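Local coordinates for thioredoxin family protein (Streptococcus pneumoniae, PDB 2YP6) that probably acts as a surface-exposed thiol-disulfide oxidoreductase lipoprotein that helps the pneumococcus withstand extracellular oxidative stress, at residues Lys75-Trp80 / Ile104-Ala109. Residues are numbered along the deposited sequence; the frame is centred on the assembly and turned at random.
Sequences KFWASW and ILTVIA. With C6W (3-Cyclohexyl-1-Propylphosphocholine), chain E.
Lys75 and Phe76 pair in parallel with Thr106 and Val107, the strands held by the hydrogen bonds Lys75 N to Leu105 O, Val107 N to Lys75 O at 2.8 Å and Trp77 N to Val107 O. These are neighbouring central strands, 71-76 and 102-108, of the thioredoxin-fold sheet, and the first leads through Trp77-Trp80 into the Cys81-Cys84 disulfide at the start of helix 82-86. Past Trp77 the chains separate, and a water bridges the gap, donating to Trp77 O and accepting from Ala109 N. On one face of the sheet Phe76 and Val107 lie side by side, Val107 CB 3.8 Å from Phe76 CD2 and Val107 CG2 over the ring near its rim; Phe144 meets the same ring edge-to-face. On the other face Lys75 CB passes Thr106 CG2, and the extended chain then runs away from the partner strand, bending at the last torsion to give NZ a hydrogen bond with Ser87 OG and a salt bridge with Glu155. The Trp77 indole turns back over the second strand: with CG between the backbone N and the carbonyl carbon (chi1 68°), its NE1 donates to Thr106 OG1 at 2.9 Å, the oxygen tilted 18° from the ring plane. Thr106 OG1 in turn donates to Pro134 O, just before strand 135-137, so the buried hydroxyl both accepts and donates. Ile108 CG2 sits over the five-membered ring on one face of the indole, 3.6 Å from its centroid, a CH-pi contact; Trp124 and Phe125 of helix 120-127 also touch Trp77. Trp80 lines the ligand pocket: Ala78 CB lies under the rim of one indole face, and C4 of 3-cyclohexyl-1-propylphosphocholine, the methylene on the choline nitrogen, sits over the centre of the opposite face, 3.4 Å above the plane.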
loop_
_atom_site.group_PDB
_atom_site.type_symbol
_atom_site.label_atom_id
_atom_site.label_comp_id
_atom_site.label_asym_id
_atom_site.label_seq_id
_atom_site.Cartn_x
_atom_site.Cartn_y
_atom_site.Cartn_z
ATOM N N LYS A 75 0.654 -1.375 0.928
ATOM C CA LYS A 75 0.116 -2.546 0.239
ATOM C C LYS A 75 0.375 -2.476 -1.246
ATOM O O LYS A 75 0.002 -1.503 -1.907
ATOM C CB LYS A 75 -1.384 -2.659 0.464
ATOM C CG LYS A 75 -2.026 -3.852 -0.160
ATOM C CD LYS A 75 -3.563 -3.739 -0.086
ATOM C CE LYS A 75 -4.241 -5.015 -0.465
ATOM N NZ LYS A 75 -4.223 -6.029 0.632
ATOM N N PHE A 76 0.998 -3.524 -1.763
ATOM C CA PHE A 76 1.224 -3.673 -3.189
ATOM C C PHE A 76 0.153 -4.591 -3.738
ATOM O O PHE A 76 -0.071 -5.668 -3.188
ATOM C CB PHE A 76 2.626 -4.260 -3.456
ATOM C CG PHE A 76 3.750 -3.314 -3.114
ATOM C CD1 PHE A 76 4.210 -3.199 -1.799
ATOM C CD2 PHE A 76 4.319 -2.513 -4.081
ATOM C CE1 PHE A 76 5.198 -2.345 -1.481
ATOM C CE2 PHE A 76 5.319 -1.649 -3.768
ATOM C CZ PHE A 76 5.769 -1.549 -2.460
ATOM N N TRP A 77 -0.496 -4.177 -4.813
ATOM C CA TRP A 77 -1.614 -4.930 -5.350
ATOM C C TRP A 77 -1.841 -4.690 -6.840
ATOM O O TRP A 77 -1.117 -3.945 -7.473
ATOM C CB TRP A 77 -2.880 -4.630 -4.556
ATOM C CG TRP A 77 -3.450 -3.226 -4.681
ATOM C CD1 TRP A 77 -2.911 -2.071 -4.218
ATOM C CD2 TRP A 77 -4.702 -2.865 -5.299
ATOM N NE1 TRP A 77 -3.738 -0.999 -4.515
ATOM C CE2 TRP A 77 -4.848 -1.469 -5.168
ATOM C CE3 TRP A 77 -5.706 -3.594 -5.937
ATOM C CZ2 TRP A 77 -5.960 -0.787 -5.667
ATOM C CZ3 TRP A 77 -6.813 -2.914 -6.418
ATOM C CH2 TRP A 77 -6.934 -1.529 -6.278
ATOM N N ALA A 78 -2.844 -5.364 -7.387
ATOM C CA ALA A 78 -3.215 -5.199 -8.796
ATOM C C ALA A 78 -4.700 -5.472 -8.959
ATOM O O ALA A 78 -5.261 -6.325 -8.254
ATOM C CB ALA A 78 -2.409 -6.137 -9.666
ATOM N N SER A 79 -5.321 -4.766 -9.900
ATOM C CA SER A 79 -6.749 -4.875 -10.144
ATOM C C SER A 79 -7.115 -6.251 -10.673
ATOM O O SER A 79 -8.245 -6.669 -10.483
ATOM C CB SER A 79 -7.220 -3.799 -11.141
ATOM O OG SER A 79 -6.750 -4.090 -12.444
ATOM N N TRP A 80 -6.164 -6.949 -11.311
ATOM C CA TRP A 80 -6.432 -8.276 -11.880
ATOM C C TRP A 80 -6.354 -9.415 -10.886
ATOM O O TRP A 80 -6.684 -10.543 -11.208
ATOM C CB TRP A 80 -5.473 -8.586 -13.049
ATOM C CG TRP A 80 -4.017 -8.355 -12.780
ATOM C CD1 TRP A 80 -3.274 -7.276 -13.179
ATOM C CD2 TRP A 80 -3.111 -9.221 -12.069
ATOM N NE1 TRP A 80 -1.981 -7.418 -12.764
ATOM C CE2 TRP A 80 -1.854 -8.589 -12.075
ATOM C CE3 TRP A 80 -3.246 -10.457 -11.432
ATOM C CZ2 TRP A 80 -0.733 -9.155 -11.462
ATOM C CZ3 TRP A 80 -2.130 -11.020 -10.832
ATOM C CH2 TRP A 80 -0.892 -10.369 -10.853
ATOM N N ILE A 104 -2.194 4.688 5.677
ATOM C CA ILE A 104 -2.350 3.670 4.651
ATOM C C ILE A 104 -1.970 4.202 3.261
ATOM O O ILE A 104 -2.460 5.265 2.830
ATOM C CB ILE A 104 -3.811 3.156 4.603
ATOM C CG1 ILE A 104 -4.179 2.529 5.941
ATOM C CG2 ILE A 104 -3.983 2.213 3.459
ATOM C CD1 ILE A 104 -5.670 2.509 6.234
ATOM N N LEU A 105 -1.113 3.449 2.569
ATOM C CA LEU A 105 -0.717 3.743 1.192
ATOM C C LEU A 105 -0.761 2.447 0.420
ATOM O O LEU A 105 -0.324 1.400 0.922
ATOM C CB LEU A 105 0.716 4.273 1.085
ATOM C CG LEU A 105 1.045 5.601 1.750
ATOM C CD1 LEU A 105 2.537 5.904 1.599
ATOM C CD2 LEU A 105 0.204 6.709 1.177
ATOM N N THR A 106 -1.301 2.501 -0.790
ATOM C CA THR A 106 -1.281 1.325 -1.648
ATOM C C THR A 106 -0.608 1.699 -2.949
ATOM O O THR A 106 -0.626 2.863 -3.322
ATOM C CB THR A 106 -2.672 0.716 -1.889
ATOM O OG1 THR A 106 -3.361 1.440 -2.921
ATOM C CG2 THR A 106 -3.490 0.702 -0.593
ATOM N N VAL A 107 -0.027 0.699 -3.612
ATOM C CA VAL A 107 0.741 0.877 -4.831
ATOM C C VAL A 107 0.301 -0.125 -5.903
ATOM O O VAL A 107 0.201 -1.335 -5.638
ATOM C CB VAL A 107 2.254 0.686 -4.569
ATOM C CG1 VAL A 107 3.073 1.087 -5.824
ATOM C CG2 VAL A 107 2.717 1.465 -3.318
ATOM N N ILE A 108 0.026 0.390 -7.097
ATOM C CA ILE A 108 -0.188 -0.440 -8.282
ATOM C C ILE A 108 0.862 -0.048 -9.319
ATOM O O ILE A 108 1.541 0.961 -9.185
ATOM C CB ILE A 108 -1.603 -0.293 -8.881
ATOM C CG1 ILE A 108 -1.817 1.116 -9.392
ATOM C CG2 ILE A 108 -2.670 -0.638 -7.865
ATOM C CD1 ILE A 108 -3.026 1.313 -10.303
ATOM N N ALA A 109 0.981 -0.858 -10.359
ATOM C CA ALA A 109 1.905 -0.608 -11.448
ATOM C C ALA A 109 1.073 -0.456 -12.711
ATOM O O ALA A 109 0.846 -1.440 -13.440
ATOM C CB ALA A 109 2.868 -1.757 -11.577
HETATM C C2 C6W E . -3.012 -12.251 -15.076
HETATM C C3 C6W E . -1.904 -10.028 -15.977
HETATM C C1 C6W E . -1.336 -12.244 -16.753
HETATM C C4 C6W E . -1.417 -11.247 -14.511
HETATM C C5 C6W E . -0.186 -12.151 -14.301
HETATM C C10 C6W E . 3.409 -7.557 -10.856
HETATM C CAI C6W E . 5.357 -7.864 -12.361
HETATM C C13 C6W E . 5.584 -6.365 -12.328
HETATM C C6 C6W E . 3.910 -11.420 -13.758
HETATM C C7 C6W E . 3.229 -10.342 -12.893
HETATM C C9 C6W E . 4.317 -8.432 -11.659
HETATM O O3 C6W E . 1.765 -14.219 -15.286
HETATM P P C6W E . 2.170 -12.772 -15.166
HETATM O O4 C6W E . 2.947 -12.601 -16.426
HETATM O O1 C6W E . 0.889 -11.823 -15.131
HETATM N N C6W E . -2.095 -11.455 -15.808
HETATM O O2 C6W E . 3.076 -12.551 -13.866
HETATM C C8 C6W E . 4.114 -9.935 -11.701
HETATM C C12 C6W E . 4.737 -5.552 -11.583
HETATM C C11 C6W E . 3.614 -6.162 -10.824
HETATM O O HOH W 1 -0.655 -3.303 -10.329
#